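Local atomic coordinates of vacuolar aminopeptidase 1 (Saccharomyces cerevisiae, PDB entry 5JH9), a protein that removes amino acids, preferably neutral or hydrophobic ones, from the N-terminus of peptides and proteins, and as a precursor is the main cargo of the cytoplasm-to-vacuole targeting pathway. Residues B[113-118]-B[312-317]; B[249-254]-B[271-276]; B[336-341]-B[355-360]. The protein carries 1 engineered substitution. All blocks are in the same frame, centred on the assembly; numbering follows the deposited sequence.

Contacts 1 and 3 belong to the same mixed sheet of the catalytic core. Their centres are about 12 Å apart. Strands 112-118 and 332-338 are neighbours in that sheet, and helices 304-322 and 355-368 lie on its opposite faces. Contact 1 is purely apolar and buried. Contact 3 is also buried, but there a tyrosine hydroxyl and a water join the leucines, and its strand leads on toward the zinc site. Contact 2 is more peripheral, its centre about 38 Å from that of contact 1 and 34 Å from that of contact 3. It joins two loops beside a separate antiparallel sheet, where a serine hydroxyl bonded to backbone atoms ties the loops beside a leucine pair.

Contact 1. Residues B[113-118]-B[312-317]; sequences LSAFIL and AAMIAL
Ala115 and Ile117 of strand 112-118 meet Leu317 of helix 304-322 in a buried helix-on-sheet contact. It lies in the alpha/beta/alpha core of the M18 peptidase, where helices pack on both faces of a mixed sheet. The axes of the short segments approach to 10.4 Å and run roughly parallel, at 26°. The strand alternates in the usual way. Leu113, Ala115 and Ile117 turn toward helix 304-322, while Ser114 and Phe116 turn to the other face and touch Val359 of helix 355-368. Everything that meets across this contact is apolar.

Leu317 carries the helix side of the contact. Its CG stands anti to the backbone N (chi1 -177°), which sends the forked end toward the strand. The two methyls divide the work. CD2 rests on Ala115 CB at 3.7 Å. CD1 reaches Ile117 CD1 at 3.8 Å, where the two side chains run alongside each other, pointing opposite ways. The small alanine side chain probably allows the leucine methyl to come this close. Phe503 of helix 491-510 also touches Leu317, so another helix packs against the same residue.

Met314, one turn earlier, makes the looser half of the contact. Its CB does not point at the strand, but chi1, chi2 and chi3 all lie near -60° and curl the chain back. This brings the thioether end nearer the strand; the side chain also touches Val335 of strand 332-338. Asp305, near the start of this helix, is a ligand of both zinc ions of the active site. At the far end of the methionine, CE lies 4.4 Å from Ala115 CB and SD lies 4.5 Å from Leu113 CD2.

Contact 2. Residues B[249-254]-B[271-276]; sequences KKSPLF and VEVSEL
Ser251 joins the two loops through hydrogen bonds. Its OG gives its proton to Val273 O at 3.0 Å. The donor lies 33° out of the carbonyl plane. Leu276 N bonds to the same oxygen from the other face of that plane, so Val273 O is gripped from two sides. OG also accepts from Leu253 N at 3.2 Å. With OG anti to the backbone N (chi1 -177°), the hydroxyl lies on the side of its own carbonyl carbon, near both Leu253 N and Val273 O. An alanine in place of Ser251 would probably leave Leu253 N without this acceptor and Val273 O without its donor from the other loop, and so weaken the tie between the loops. Ser274 OG is held by Asp247.

Apolar contacts and close backbone approaches complete the fit. Leu253 and Leu276 lie nearly perpendicular, with CD1 of Leu253 4.0 Å from CB of Leu276. Both also touch Leu262 of helix 259-269. The Pro252 ring lies by a backbone carbonyl, its CD 3.4 Å from Leu276 O. Pro252 also packs on Arg437 of a second subunit.

The loops flank helix 259-269, one before and one after it, and the second leads into strand 276-285. On the first loop, Ser251 to Phe254 form a type I beta turn, and Ser251 OG with Leu253 N makes an ST turn.

Contact 3. Residues B[336-341]-B[355-360]; sequences TLYDNE and LLESVV
Tyr338 and Thr336 of strand 332-338 pack against Leu355 and Leu356, the first two residues of helix 355-368. The axes of the short segments come within 9.6 Å and run roughly antiparallel, at 148°.

The tight part centres on Leu356. Tyr338 OH lies 3.2 Å from Leu356 CB, which meets the ring at its edge, near the ring plane. This is a snug fit between a hydroxyl and a methylene group. The tyrosine CG is anti to its carbonyl carbon (chi1 -61°), and this brings the end of the ring to the helix although CB does not point there. Leu356 also sends CD1 to Thr336 OG1, 3.8 Å away, so that the leucine comes across the threonine. That threonine oxygen has its polar partner elsewhere, in Ser114 OG of the adjacent strand.

The contacts of Leu355 are looser. Its CB stands 4.5 Å from Tyr338 CE1, and Leu355 CD2 is 4.4 Å from Thr336 CG2. The polar side is separate, and there Tyr338 and Glu357 meet only indirectly. A water fills the step. It accepts from Tyr338 OH at 2.6 Å and donates to Glu357 OE1 at 2.8 Å. The water thus links the hydroxyl end of the tyrosine to the helix. Gln465 takes the other oxygen of Glu357.

Beyond the strand the chain runs on to Glu341, a residue of the two-zinc site that probably also binds substrate, and Tyr338 itself lies close to the zinc ligand His134. Helix 355-368 spans three adjacent strands of the sheet. Val359 packs on strand 112-118, Thr336 and Tyr338 of the middle strand meet Leu355 and Leu356, and Leu356 reaches Val130 of strand 129-134, while Trp378 of helix 374-379 also touches Leu356.

Contact 1. Residues B[113-118]-B[312-317]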
loop_
_atom_site.group_PDB
_atom_site.type_symbol
_atom_site.label_atom_id
_atom_site.label_comp_id
_atom_site.label_asym_id
_atom_site.label_seq_id
_atom_site.Cartn_x
_atom_site.Cartn_y
_atom_site.Cartn_z
ATOM N N LEU B 113 -2.991 -32.516 42.561
ATOM C CA LEU B 113 -3.236 -32.932 43.947
ATOM C C LEU B 113 -4.674 -32.632 44.351
ATOM O O LEU B 113 -5.210 -31.592 43.979
ATOM C CB LEU B 113 -2.261 -32.204 44.882
ATOM C CG LEU B 113 -2.368 -32.445 46.402
ATOM C CD1 LEU B 113 -0.995 -32.337 47.059
ATOM C CD2 LEU B 113 -3.352 -31.498 47.084
ATOM N N SER B 114 -5.286 -33.540 45.115
ATOM C CA SER B 114 -6.624 -33.343 45.668
ATOM C C SER B 114 -6.602 -33.702 47.154
ATOM O O SER B 114 -6.323 -34.841 47.498
ATOM C CB SER B 114 -7.639 -34.218 44.929
ATOM O OG SER B 114 -8.940 -34.082 45.475
ATOM N N ALA B 115 -6.862 -32.723 48.018
ATOM C CA ALA B 115 -7.012 -32.950 49.460
ATOM C C ALA B 115 -8.487 -32.887 49.807
ATOM O O ALA B 115 -9.223 -32.089 49.230
ATOM C CB ALA B 115 -6.246 -31.901 50.248
ATOM N N PHE B 116 -8.932 -33.722 50.743
ATOM C CA PHE B 116 -10.347 -33.724 51.111
ATOM C C PHE B 116 -10.646 -34.186 52.527
ATOM O O PHE B 116 -9.875 -34.918 53.136
ATOM C CB PHE B 116 -11.176 -34.524 50.098
ATOM C CG PHE B 116 -10.792 -35.976 49.980
ATOM C CD1 PHE B 116 -9.748 -36.368 49.147
ATOM C CD2 PHE B 116 -11.500 -36.957 50.665
ATOM C CE1 PHE B 116 -9.405 -37.709 49.013
ATOM C CE2 PHE B 116 -11.165 -38.301 50.536
ATOM C CZ PHE B 116 -10.119 -38.678 49.698
ATOM N N ILE B 117 -11.787 -33.720 53.028
ATOM C CA ILE B 117 -12.259 -34.004 54.377
ATOM C C ILE B 117 -13.666 -34.577 54.241
ATOM O O ILE B 117 -14.562 -33.908 53.719
ATOM C CB ILE B 117 -12.311 -32.739 55.264
ATOM C CG1 ILE B 117 -10.969 -31.999 55.252
ATOM C CG2 ILE B 117 -12.680 -33.118 56.699
ATOM C CD1 ILE B 117 -11.031 -30.598 55.825
ATOM N N LEU B 118 -13.849 -35.802 54.721
ATOM C CA LEU B 118 -15.109 -36.521 54.577
ATOM C C LEU B 118 -15.730 -36.782 55.944
ATOM O O LEU B 118 -15.111 -37.413 56.799
ATOM C CB LEU B 118 -14.861 -37.836 53.840
ATOM C CG LEU B 118 -16.064 -38.751 53.597
ATOM C CD1 LEU B 118 -17.216 -37.986 52.953
ATOM C CD2 LEU B 118 -15.640 -39.929 52.733
ATOM N N ALA B 312 -3.771 -19.774 48.997
ATOM C CA ALA B 312 -4.850 -19.258 49.845
ATOM C C ALA B 312 -5.946 -20.288 50.117
ATOM O O ALA B 312 -6.439 -20.381 51.244
ATOM C CB ALA B 312 -5.460 -18.006 49.234
ATOM N N ALA B 313 -6.324 -21.048 49.089
ATOM C CA ALA B 313 -7.334 -22.107 49.222
ATOM C C ALA B 313 -6.844 -23.271 50.090
ATOM O O ALA B 313 -7.576 -23.758 50.956
ATOM C CB ALA B 313 -7.764 -22.614 47.851
ATOM N N MET B 314 -5.608 -23.715 49.861
ATOM C CA MET B 314 -5.021 -24.794 50.671
ATOM C C MET B 314 -4.871 -24.413 52.147
ATOM O O MET B 314 -5.199 -25.215 53.021
ATOM C CB MET B 314 -3.663 -25.242 50.115
ATOM C CG MET B 314 -3.746 -26.172 48.913
ATOM S SD MET B 314 -4.585 -27.749 49.214
ATOM C CE MET B 314 -3.772 -28.325 50.685
ATOM N N ILE B 315 -4.389 -23.201 52.416
ATOM C CA ILE B 315 -4.240 -22.725 53.801
ATOM C C ILE B 315 -5.610 -22.598 54.465
ATOM O O ILE B 315 -5.767 -22.960 55.626
ATOM C CB ILE B 315 -3.472 -21.377 53.891
ATOM C CG1 ILE B 315 -2.029 -21.516 53.368
ATOM C CG2 ILE B 315 -3.466 -20.830 55.322
ATOM C CD1 ILE B 315 -1.182 -22.569 54.050
ATOM N N ALA B 316 -6.591 -22.086 53.724
ATOM C CA ALA B 316 -7.967 -22.031 54.210
ATOM C C ALA B 316 -8.479 -23.422 54.587
ATOM O O ALA B 316 -9.052 -23.589 55.657
ATOM C CB ALA B 316 -8.878 -21.392 53.180
ATOM N N LEU B 317 -8.245 -24.411 53.719
ATOM C CA LEU B 317 -8.639 -25.803 54.002
ATOM C C LEU B 317 -8.005 -26.325 55.294
ATOM O O LEU B 317 -8.683 -26.970 56.090
ATOM C CB LEU B 317 -8.258 -26.744 52.853
ATOM C CG LEU B 317 -8.681 -28.213 53.009
ATOM C CD1 LEU B 317 -10.196 -28.340 52.910
ATOM C CD2 LEU B 317 -7.989 -29.106 51.988
#

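Contact 2. Residues B[249-254]-B[271-276]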
loop_
_atom_site.group_PDB
_atom_site.type_symbol
_atom_site.label_atom_id
_atom_site.label_comp_id
_atom_site.label_asym_id
_atom_site.label_seq_id
_atom_site.Cartn_x
_atom_site.Cartn_y
_atom_site.Cartn_z
ATOM N N LYS B 249 29.647 -41.560 30.595
ATOM C CA LYS B 249 29.161 -41.974 29.267
ATOM C C LYS B 249 28.127 -43.109 29.283
ATOM O O LYS B 249 27.437 -43.318 28.286
ATOM C CB LYS B 249 30.334 -42.383 28.365
ATOM C CG LYS B 249 31.225 -41.228 27.944
ATOM C CD LYS B 249 32.383 -41.707 27.091
ATOM C CE LYS B 249 33.326 -40.567 26.750
ATOM N NZ LYS B 249 34.510 -41.040 25.981
ATOM N N LYS B 250 28.035 -43.850 30.388
ATOM C CA LYS B 250 26.990 -44.870 30.564
ATOM C C LYS B 250 25.599 -44.294 30.873
ATOM O O LYS B 250 24.613 -45.029 30.840
ATOM C CB LYS B 250 27.387 -45.874 31.653
ATOM C CG LYS B 250 28.613 -46.709 31.303
ATOM C CD LYS B 250 29.156 -47.454 32.512
ATOM C CE LYS B 250 30.511 -48.078 32.222
ATOM N NZ LYS B 250 31.212 -48.459 33.479
ATOM N N SER B 251 25.515 -42.999 31.180
ATOM C CA SER B 251 24.226 -42.332 31.395
ATOM C C SER B 251 23.377 -42.307 30.121
ATOM O O SER B 251 23.888 -41.931 29.065
ATOM C CB SER B 251 24.449 -40.882 31.831
ATOM O OG SER B 251 23.218 -40.239 32.110
ATOM N N PRO B 252 22.081 -42.679 30.218
ATOM C CA PRO B 252 21.132 -42.421 29.127
ATOM C C PRO B 252 21.093 -40.970 28.632
ATOM O O PRO B 252 20.835 -40.742 27.448
ATOM C CB PRO B 252 19.788 -42.793 29.748
ATOM C CG PRO B 252 20.118 -43.873 30.709
ATOM C CD PRO B 252 21.498 -43.579 31.230
ATOM N N LEU B 253 21.347 -40.011 29.527
ATOM C CA LEU B 253 21.338 -38.592 29.181
ATOM C C LEU B 253 22.665 -38.051 28.651
ATOM O O LEU B 253 22.743 -36.861 28.321
ATOM C CB LEU B 253 20.877 -37.760 30.386
ATOM C CG LEU B 253 19.450 -38.023 30.875
ATOM C CD1 LEU B 253 19.101 -37.054 32.000
ATOM C CD2 LEU B 253 18.437 -37.916 29.738
ATOM N N PHE B 254 23.701 -38.888 28.557
ATOM C CA PHE B 254 24.954 -38.452 27.936
ATOM C C PHE B 254 24.691 -38.153 26.464
ATOM O O PHE B 254 24.044 -38.941 25.775
ATOM C CB PHE B 254 26.067 -39.495 28.067
ATOM C CG PHE B 254 27.380 -39.039 27.489
ATOM C CD1 PHE B 254 28.171 -38.120 28.173
ATOM C CD2 PHE B 254 27.812 -39.497 26.245
ATOM C CE1 PHE B 254 29.373 -37.679 27.637
ATOM C CE2 PHE B 254 29.013 -39.059 25.705
ATOM C CZ PHE B 254 29.792 -38.145 26.401
ATOM N N VAL B 271 23.306 -37.807 43.378
ATOM C CA VAL B 271 23.429 -39.042 42.597
ATOM C C VAL B 271 24.571 -38.906 41.586
ATOM O O VAL B 271 25.153 -37.829 41.439
ATOM C CB VAL B 271 22.106 -39.422 41.874
ATOM C CG1 VAL B 271 20.962 -39.549 42.876
ATOM C CG2 VAL B 271 21.751 -38.425 40.775
ATOM N N GLU B 272 24.891 -40.006 40.910
ATOM C CA GLU B 272 25.940 -40.021 39.889
ATOM C C GLU B 272 25.329 -39.680 38.539
ATOM O O GLU B 272 24.155 -39.970 38.291
ATOM C CB GLU B 272 26.610 -41.398 39.797
ATOM C CG GLU B 272 27.098 -41.987 41.115
ATOM C CD GLU B 272 28.158 -41.150 41.812
ATOM O OE1 GLU B 272 28.922 -40.425 41.135
ATOM O OE2 GLU B 272 28.237 -41.237 43.056
ATOM N N VAL B 273 26.143 -39.086 37.666
ATOM C CA VAL B 273 25.743 -38.777 36.290
ATOM C C VAL B 273 25.254 -40.045 35.570
ATOM O O VAL B 273 24.231 -40.009 34.885
ATOM C CB VAL B 273 26.901 -38.108 35.497
ATOM C CG1 VAL B 273 26.605 -38.044 33.996
ATOM C CG2 VAL B 273 27.188 -36.710 36.035
ATOM N N SER B 274 25.974 -41.154 35.752
ATOM C CA SER B 274 25.616 -42.456 35.162
ATOM C C SER B 274 24.209 -42.942 35.541
ATOM O O SER B 274 23.568 -43.661 34.769
ATOM C CB SER B 274 26.641 -43.526 35.565
ATOM O OG SER B 274 26.613 -43.780 36.959
ATOM N N GLU B 275 23.752 -42.551 36.727
ATOM C CA GLU B 275 22.433 -42.926 37.236
ATOM C C GLU B 275 21.252 -42.107 36.669
ATOM O O GLU B 275 20.110 -42.525 36.812
ATOM C CB GLU B 275 22.441 -42.885 38.773
ATOM C CG GLU B 275 23.448 -43.860 39.385
ATOM C CD GLU B 275 23.594 -43.755 40.898
ATOM O OE1 GLU B 275 23.578 -42.634 41.452
ATOM O OE2 GLU B 275 23.760 -44.816 41.536
ATOM N N LEU B 276 21.515 -40.972 36.018
ATOM C CA LEU B 276 20.440 -40.113 35.483
ATOM C C LEU B 276 19.736 -40.756 34.284
ATOM O O LEU B 276 20.383 -41.137 33.308
ATOM C CB LEU B 276 20.980 -38.739 35.081
ATOM C CG LEU B 276 21.642 -37.895 36.172
ATOM C CD1 LEU B 276 22.259 -36.650 35.557
ATOM C CD2 LEU B 276 20.651 -37.533 37.270
#

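Contact 3. Residues B[336-341]-B[355-360]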
loop_
_atom_site.group_PDB
_atom_site.type_symbol
_atom_site.label_atom_id
_atom_site.label_comp_id
_atom_site.label_asym_id
_atom_site.label_seq_id
_atom_site.Cartn_x
_atom_site.Cartn_y
_atom_site.Cartn_z
ATOM N N THR B 336 -8.786 -29.131 45.140
ATOM C CA THR B 336 -8.131 -29.901 44.098
ATOM C C THR B 336 -7.292 -28.949 43.230
ATOM O O THR B 336 -7.796 -27.943 42.737
ATOM C CB THR B 336 -9.162 -30.668 43.260
ATOM O OG1 THR B 336 -9.955 -31.500 44.126
ATOM C CG2 THR B 336 -8.475 -31.541 42.217
ATOM N N LEU B 337 -6.016 -29.292 43.064
ATOM C CA LEU B 337 -5.029 -28.471 42.370
ATOM C C LEU B 337 -4.622 -29.153 41.063
ATOM O O LEU B 337 -4.144 -30.283 41.074
ATOM C CB LEU B 337 -3.803 -28.271 43.271
ATOM C CG LEU B 337 -4.095 -27.714 44.671
ATOM C CD1 LEU B 337 -2.834 -27.633 45.525
ATOM C CD2 LEU B 337 -4.762 -26.348 44.567
ATOM N N TYR B 338 -4.820 -28.462 39.944
ATOM C CA TYR B 338 -4.565 -29.014 38.606
ATOM C C TYR B 338 -3.286 -28.501 37.942
ATOM O O TYR B 338 -2.792 -27.418 38.250
ATOM C CB TYR B 338 -5.747 -28.704 37.700
ATOM C CG TYR B 338 -7.050 -29.308 38.166
ATOM C CD1 TYR B 338 -7.332 -30.650 37.932
ATOM C CD2 TYR B 338 -8.010 -28.537 38.824
ATOM C CE1 TYR B 338 -8.531 -31.211 38.341
ATOM C CE2 TYR B 338 -9.212 -29.088 39.235
ATOM C CZ TYR B 338 -9.470 -30.424 38.985
ATOM O OH TYR B 338 -10.657 -30.987 39.377
ATOM N N ASP B 339 -2.772 -29.306 37.013
ATOM C CA ASP B 339 -1.636 -28.949 36.170
ATOM C C ASP B 339 -2.201 -28.544 34.800
ATOM O O ASP B 339 -3.399 -28.686 34.553
ATOM C CB ASP B 339 -0.706 -30.166 36.054
ATOM C CG ASP B 339 0.672 -29.840 35.471
ATOM O OD1 ASP B 339 0.990 -28.658 35.214
ATOM O OD2 ASP B 339 1.451 -30.799 35.263
ATOM N N ASN B 340 -1.353 -27.993 33.935
ATOM C CA ASN B 340 -1.675 -27.772 32.523
ATOM C C ASN B 340 -2.903 -26.898 32.206
ATOM O O ASN B 340 -3.472 -26.999 31.106
ATOM C CB ASN B 340 -1.782 -29.128 31.802
ATOM C CG ASN B 340 -0.511 -29.955 31.905
ATOM O OD1 ASN B 340 -0.572 -31.176 31.991
ATOM N ND2 ASN B 340 0.639 -29.295 31.890
ATOM N N GLU B 341 -3.302 -26.036 33.139
ATOM C CA GLU B 341 -4.397 -25.102 32.890
ATOM C C GLU B 341 -3.984 -24.035 31.886
ATOM O O GLU B 341 -4.807 -23.582 31.091
ATOM C CB GLU B 341 -4.875 -24.456 34.194
ATOM C CG GLU B 341 -6.096 -23.545 34.051
ATOM C CD GLU B 341 -5.762 -22.100 33.669
ATOM O OE1 GLU B 341 -4.565 -21.754 33.595
ATOM O OE2 GLU B 341 -6.702 -21.303 33.438
ATOM N N LEU B 355 -9.605 -35.566 38.087
ATOM C CA LEU B 355 -9.168 -35.993 39.432
ATOM C C LEU B 355 -10.240 -35.745 40.499
ATOM O O LEU B 355 -10.452 -36.600 41.358
ATOM C CB LEU B 355 -7.836 -35.358 39.872
ATOM C CG LEU B 355 -7.278 -35.872 41.219
ATOM C CD1 LEU B 355 -7.062 -37.380 41.189
ATOM C CD2 LEU B 355 -5.989 -35.165 41.618
ATOM N N LEU B 356 -10.894 -34.584 40.440
ATOM C CA LEU B 356 -11.992 -34.252 41.358
ATOM C C LEU B 356 -13.093 -35.311 41.346
ATOM O O LEU B 356 -13.460 -35.851 42.398
ATOM C CB LEU B 356 -12.597 -32.882 41.018
ATOM C CG LEU B 356 -13.858 -32.450 41.783
ATOM C CD1 LEU B 356 -13.563 -32.310 43.268
ATOM C CD2 LEU B 356 -14.427 -31.159 41.219
ATOM N N GLU B 357 -13.592 -35.605 40.149
ATOM C CA GLU B 357 -14.706 -36.542 39.967
ATOM C C GLU B 357 -14.325 -37.936 40.456
ATOM O O GLU B 357 -15.130 -38.621 41.099
ATOM C CB GLU B 357 -15.146 -36.627 38.499
ATOM C CG GLU B 357 -15.608 -35.317 37.875
ATOM C CD GLU B 357 -14.485 -34.564 37.180
ATOM O OE1 GLU B 357 -13.597 -34.036 37.887
ATOM O OE2 GLU B 357 -14.477 -34.514 35.935
ATOM N N SER B 358 -13.097 -38.340 40.124
ATOM C CA SER B 358 -12.520 -39.604 40.567
ATOM C C SER B 358 -12.442 -39.699 42.092
ATOM O O SER B 358 -12.856 -40.704 42.669
ATOM C CB SER B 358 -11.126 -39.794 39.958
ATOM O OG SER B 358 -10.538 -41.009 40.399
ATOM N N VAL B 359 -11.923 -38.653 42.732
ATOM C CA VAL B 359 -11.800 -38.613 44.193
ATOM C C VAL B 359 -13.170 -38.729 44.871
ATOM O O VAL B 359 -13.319 -39.476 45.837
ATOM C CB VAL B 359 -11.057 -37.332 44.668
ATOM C CG1 VAL B 359 -11.240 -37.074 46.155
ATOM C CG2 VAL B 359 -9.574 -37.425 44.338
ATOM N N VAL B 360 -14.156 -37.995 44.364
ATOM C CA VAL B 360 -15.500 -37.998 44.952
ATOM C C VAL B 360 -16.174 -39.363 44.754
ATOM O O VAL B 360 -16.799 -39.871 45.686
ATOM C CB VAL B 360 -16.366 -36.828 44.410
ATOM C CG1 VAL B 360 -17.824 -36.952 44.840
ATOM C CG2 VAL B 360 -15.793 -35.496 44.888
HETATM O O HOH W 1 -11.221 -32.676 37.485
#